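Putative tagatose-6-phosphate ketose/aldose isomerase (Escherichia coli, PDB 3C3J) is a putative member of the SIS family, with two SIS domains in one chain, found here as a pair of subunits. Local coordinates at residues Trp27-Thr32 against Phe197-Ala201; Leu296-Arg300 against Ile318-His324. One frame throughout, in Å; residues are numbered along the deposited sequence.

Contact 1: residues Trp27-Thr32 against Phe197-Ala201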
# COMPACT_ATOMS: atom_id res chain seq x y z
N TRP A 27 -24.42 12.26 -2.32
CA TRP A 27 -23.29 13.14 -1.99
C TRP A 27 -23.79 14.51 -1.54
O TRP A 27 -23.37 15.02 -0.51
CB TRP A 27 -22.36 13.28 -3.19
CG TRP A 27 -21.77 11.99 -3.65
CD1 TRP A 27 -21.69 10.83 -2.93
CD2 TRP A 27 -21.14 11.73 -4.90
NE1 TRP A 27 -21.08 9.87 -3.65
CE2 TRP A 27 -20.74 10.38 -4.88
CE3 TRP A 27 -20.90 12.50 -6.05
CZ2 TRP A 27 -20.09 9.78 -5.96
CZ3 TRP A 27 -20.25 11.88 -7.14
CH2 TRP A 27 -19.85 10.55 -7.08
N ILE A 28 -24.72 15.07 -2.30
CA ILE A 28 -25.23 16.40 -2.02
C ILE A 28 -26.13 16.41 -0.77
O ILE A 28 -26.07 17.33 0.02
CB ILE A 28 -25.90 17.02 -3.28
CG1 ILE A 28 -24.87 17.10 -4.40
CG2 ILE A 28 -26.40 18.42 -2.99
CD1 ILE A 28 -23.51 17.68 -3.96
N ARG A 29 -26.89 15.33 -0.56
CA ARG A 29 -27.64 15.12 0.66
C ARG A 29 -26.70 15.11 1.86
O ARG A 29 -26.98 15.78 2.85
CB ARG A 29 -28.43 13.81 0.59
CG ARG A 29 -29.80 13.99 -0.02
CD ARG A 29 -30.46 12.70 -0.47
NE ARG A 29 -30.59 11.65 0.55
CZ ARG A 29 -31.48 11.64 1.53
NH1 ARG A 29 -31.53 10.60 2.36
NH2 ARG A 29 -32.30 12.67 1.74
N SER A 30 -25.56 14.43 1.75
CA SER A 30 -24.67 14.38 2.91
C SER A 30 -24.06 15.76 3.20
O SER A 30 -24.00 16.18 4.37
CB SER A 30 -23.56 13.35 2.75
OG SER A 30 -22.94 13.19 4.01
N LEU A 31 -23.61 16.45 2.15
CA LEU A 31 -22.95 17.77 2.31
C LEU A 31 -23.91 18.85 2.79
O LEU A 31 -23.53 19.70 3.59
CB LEU A 31 -22.24 18.18 1.01
CG LEU A 31 -20.79 17.65 0.87
CD1 LEU A 31 -20.66 16.17 1.22
CD2 LEU A 31 -20.17 17.97 -0.50
N THR A 32 -25.16 18.80 2.33
CA THR A 32 -26.19 19.69 2.88
C THR A 32 -26.50 19.36 4.37
O THR A 32 -26.70 20.25 5.17
CB THR A 32 -27.49 19.79 1.95
OG1 THR A 32 -28.13 18.55 1.87
CG2 THR A 32 -27.10 20.17 0.56
N PHE A 197 -19.11 20.98 -4.65
CA PHE A 197 -19.23 19.55 -4.94
C PHE A 197 -20.38 19.24 -5.87
O PHE A 197 -20.41 18.17 -6.46
CB PHE A 197 -19.31 18.70 -3.68
CG PHE A 197 -18.74 17.31 -3.85
CD1 PHE A 197 -17.37 17.10 -4.00
CD2 PHE A 197 -19.59 16.19 -3.87
CE1 PHE A 197 -16.85 15.80 -4.16
CE2 PHE A 197 -19.07 14.89 -4.04
CZ PHE A 197 -17.71 14.69 -4.18
N ARG A 198 -21.32 20.16 -6.03
CA ARG A 198 -22.37 19.97 -7.06
C ARG A 198 -21.79 19.80 -8.46
O ARG A 198 -22.38 19.13 -9.28
CB ARG A 198 -23.39 21.12 -7.04
CG ARG A 198 -24.28 21.10 -5.83
CD ARG A 198 -25.11 22.35 -5.73
NE ARG A 198 -25.72 22.45 -4.41
CZ ARG A 198 -26.90 21.94 -4.08
NH1 ARG A 198 -27.64 21.30 -4.99
NH2 ARG A 198 -27.34 22.06 -2.84
N ASP A 199 -20.64 20.40 -8.74
CA ASP A 199 -19.98 20.18 -10.04
C ASP A 199 -19.52 18.72 -10.17
O ASP A 199 -19.51 18.16 -11.26
CB ASP A 199 -18.79 21.11 -10.24
CG ASP A 199 -19.19 22.59 -10.20
OD1 ASP A 199 -20.35 22.91 -10.53
OD2 ASP A 199 -18.36 23.45 -9.82
N VAL A 200 -19.12 18.12 -9.04
CA VAL A 200 -18.64 16.73 -9.06
C VAL A 200 -19.83 15.78 -9.22
O VAL A 200 -19.80 14.86 -10.04
CB VAL A 200 -17.78 16.41 -7.79
CG1 VAL A 200 -17.27 14.96 -7.81
CG2 VAL A 200 -16.60 17.40 -7.67
N ALA A 201 -20.89 16.03 -8.44
CA ALA A 201 -22.13 15.29 -8.55
C ALA A 201 -22.69 15.43 -9.97
O ALA A 201 -23.10 14.44 -10.55
CB ALA A 201 -23.17 15.81 -7.51
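The Phe197 ring receives Trp27 CB at its edge, in plane, and has Val200 CB over the centre of one face, 3.7 Å above it. The six-membered ring of Trp27 is turned 65° from the Phe197 ring, centroids 5.7 Å apart, too oblique for either a stack or an edge-to-face pair; its CE3 comes to 3.6 Å from Phe197 CE2, while Val200 O and Ala201 CA lie at the indole's edge. A third flat group, the Arg198 guanidinium, has Ile28 CG2 over one face, 3.5 Å from the plane and offset toward the rim. With chi1 at -59°, Ile28 holds CG2 anti to its backbone N, against that face of the guanidinium, and sends CG1 to Ala201 CB at 3.8 Å. Leu31 CD2 meets Phe197 CB tightly, at 3.4 Å. No hydrogen bond crosses between the segments, so the contact rests on apolar packing. The one polar atom of the indole, Trp27 NE1, is satisfied by Thr177 OG1, and Phe340 of helix 335-356 meets both aromatic rings edge-to-face. The arrangement is interhelical core packing, in which helix 23-49 meets the first turn of helix 198-210 beside helices 174-187 and 335-356, between the two parallel-sheet SIS domains.

Contact 2: residues Leu296-Arg300 against Ile318-His324; sequences LAELR and IVAAGPH
In the second SIS domain, Arg300 of helix 288-302 bonds to carbonyl oxygens at the end of helix 317-320 and in the turn after it: those of Ile318, Val319 and Pro323. Its NE gives the straightest bond, 2.8 Å to Ile318 O with an N-H...O angle of 159°, and the oxygen lies in the guanidinium plane. NH2 is shared, reaching Pro323 O at 2.9 Å from above that carbonyl's plane and Val319 O at 3.0 Å in a weak bond bent to 129°. As NH1 bonds to Val308 O of strand 307-312, all three nitrogens have backbone acceptors, which would fix the rotation of the group. A bend at chi2 (-145°) turns the end of the side chain into this position. The contact thus sits on the stretch of the alpha/beta fold leading from helix 317-320 into strand 324-326, outermost within this chain, beside strand 307-312. Leu296 CD1 lies over the centre of one guanidinium face; on the opposite face Gly322 CA approaches NH1 to 3.4 Å. About a turn earlier in helix 288-302 the packing is apolar: Leu296 CG and Ile318 CG2 meet at 3.8 Å, the side chains running antiparallel, Leu296 CD2 touches Val319 CG2 at 3.9 Å, and Ala297 CB meets Ile318 CD1 at the same distance. From strand 324-326, His324 ND1 donates back to Gly322 O, in the carbonyl plane, at 2.9 Å.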
# COMPACT_ATOMS: atom_id res chain seq x y z
N LEU A 296 1.70 6.03 -20.02
CA LEU A 296 0.70 5.66 -21.03
C LEU A 296 1.36 5.45 -22.40
O LEU A 296 1.13 4.45 -23.07
CB LEU A 296 -0.35 6.74 -21.13
CG LEU A 296 -1.55 6.49 -22.05
CD1 LEU A 296 -2.20 5.15 -21.68
CD2 LEU A 296 -2.51 7.67 -21.92
N ALA A 297 2.20 6.40 -22.78
CA ALA A 297 2.94 6.30 -24.06
C ALA A 297 3.75 5.01 -24.16
O ALA A 297 3.78 4.34 -25.21
CB ALA A 297 3.86 7.51 -24.23
N GLU A 298 4.41 4.66 -23.08
CA GLU A 298 5.20 3.44 -23.01
C GLU A 298 4.33 2.19 -23.15
O GLU A 298 4.66 1.28 -23.91
CB GLU A 298 5.99 3.42 -21.69
CG GLU A 298 6.80 2.15 -21.41
CD GLU A 298 7.62 2.26 -20.13
OE1 GLU A 298 8.13 3.39 -19.84
OE2 GLU A 298 7.74 1.24 -19.41
N LEU A 299 3.20 2.14 -22.44
CA LEU A 299 2.28 1.00 -22.57
C LEU A 299 1.69 0.90 -23.98
O LEU A 299 1.47 -0.20 -24.47
CB LEU A 299 1.15 1.09 -21.53
CG LEU A 299 1.62 1.01 -20.07
CD1 LEU A 299 0.42 0.88 -19.13
CD2 LEU A 299 2.63 -0.12 -19.84
N ARG A 300 1.42 2.03 -24.61
CA ARG A 300 0.85 2.06 -25.96
C ARG A 300 1.88 1.59 -26.99
O ARG A 300 1.58 0.76 -27.87
CB ARG A 300 0.35 3.47 -26.30
CG ARG A 300 -0.95 3.88 -25.58
CD ARG A 300 -1.83 4.75 -26.46
NE ARG A 300 -2.91 5.43 -25.77
CZ ARG A 300 -4.00 4.84 -25.29
NH1 ARG A 300 -4.14 3.53 -25.34
NH2 ARG A 300 -4.95 5.58 -24.73
N ILE A 318 -1.13 11.35 -27.02
CA ILE A 318 -0.89 10.09 -26.31
C ILE A 318 -2.21 9.42 -25.87
O ILE A 318 -2.41 8.21 -26.06
CB ILE A 318 0.05 10.31 -25.09
CG1 ILE A 318 1.46 10.68 -25.60
CG2 ILE A 318 0.11 9.04 -24.25
CD1 ILE A 318 2.45 11.16 -24.54
N VAL A 319 -3.09 10.22 -25.29
CA VAL A 319 -4.38 9.72 -24.80
C VAL A 319 -5.23 9.24 -25.97
O VAL A 319 -5.83 8.18 -25.89
CB VAL A 319 -5.11 10.81 -24.00
CG1 VAL A 319 -6.59 10.48 -23.83
CG2 VAL A 319 -4.38 11.04 -22.64
N ALA A 320 -5.24 10.00 -27.07
CA ALA A 320 -5.98 9.63 -28.30
C ALA A 320 -5.37 8.50 -29.17
O ALA A 320 -6.05 7.96 -30.04
CB ALA A 320 -6.20 10.89 -29.17
N ALA A 321 -4.11 8.13 -28.95
CA ALA A 321 -3.43 7.10 -29.75
C ALA A 321 -3.84 5.66 -29.41
O ALA A 321 -3.14 4.71 -29.77
CB ALA A 321 -1.94 7.24 -29.61
N GLY A 322 -4.96 5.51 -28.71
CA GLY A 322 -5.53 4.20 -28.39
C GLY A 322 -6.81 4.38 -27.58
O GLY A 322 -7.26 5.52 -27.43
N PRO A 323 -7.41 3.28 -27.09
CA PRO A 323 -8.68 3.34 -26.36
C PRO A 323 -8.61 4.36 -25.24
O PRO A 323 -7.61 4.42 -24.53
CB PRO A 323 -8.81 1.93 -25.78
CG PRO A 323 -8.11 1.08 -26.79
CD PRO A 323 -6.94 1.90 -27.25
N HIS A 324 -9.66 5.17 -25.13
CA HIS A 324 -9.70 6.24 -24.16
C HIS A 324 -11.11 6.72 -23.91
O HIS A 324 -12.00 6.54 -24.76
CB HIS A 324 -8.82 7.42 -24.61
CG HIS A 324 -9.33 8.12 -25.83
ND1 HIS A 324 -9.16 7.62 -27.10
CD2 HIS A 324 -10.01 9.28 -25.97
CE1 HIS A 324 -9.70 8.44 -27.97
NE2 HIS A 324 -10.23 9.45 -27.31

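Overall arrangement
From the N terminus, the chain runs through helix 23-49 and the whole parallel sheet of the first SIS domain before residues 197-201 return to residues 27-32; contact 1 therefore closes a long loop of 164 residues. Contact 2 opens only afterwards and closes a short one, 17 residues that include strand 307-312. The loops lie in series, neither nested nor crossed. The centres of contacts 1 and 2 are about 32 Å apart and their nearest atoms about 18 Å apart. Contact 1, its centre about 16 Å from the chain centre, joins helices between the domains; contact 2, its centre about 25 Å from it, ties a helix to the strand outermost in the second sheet within this chain.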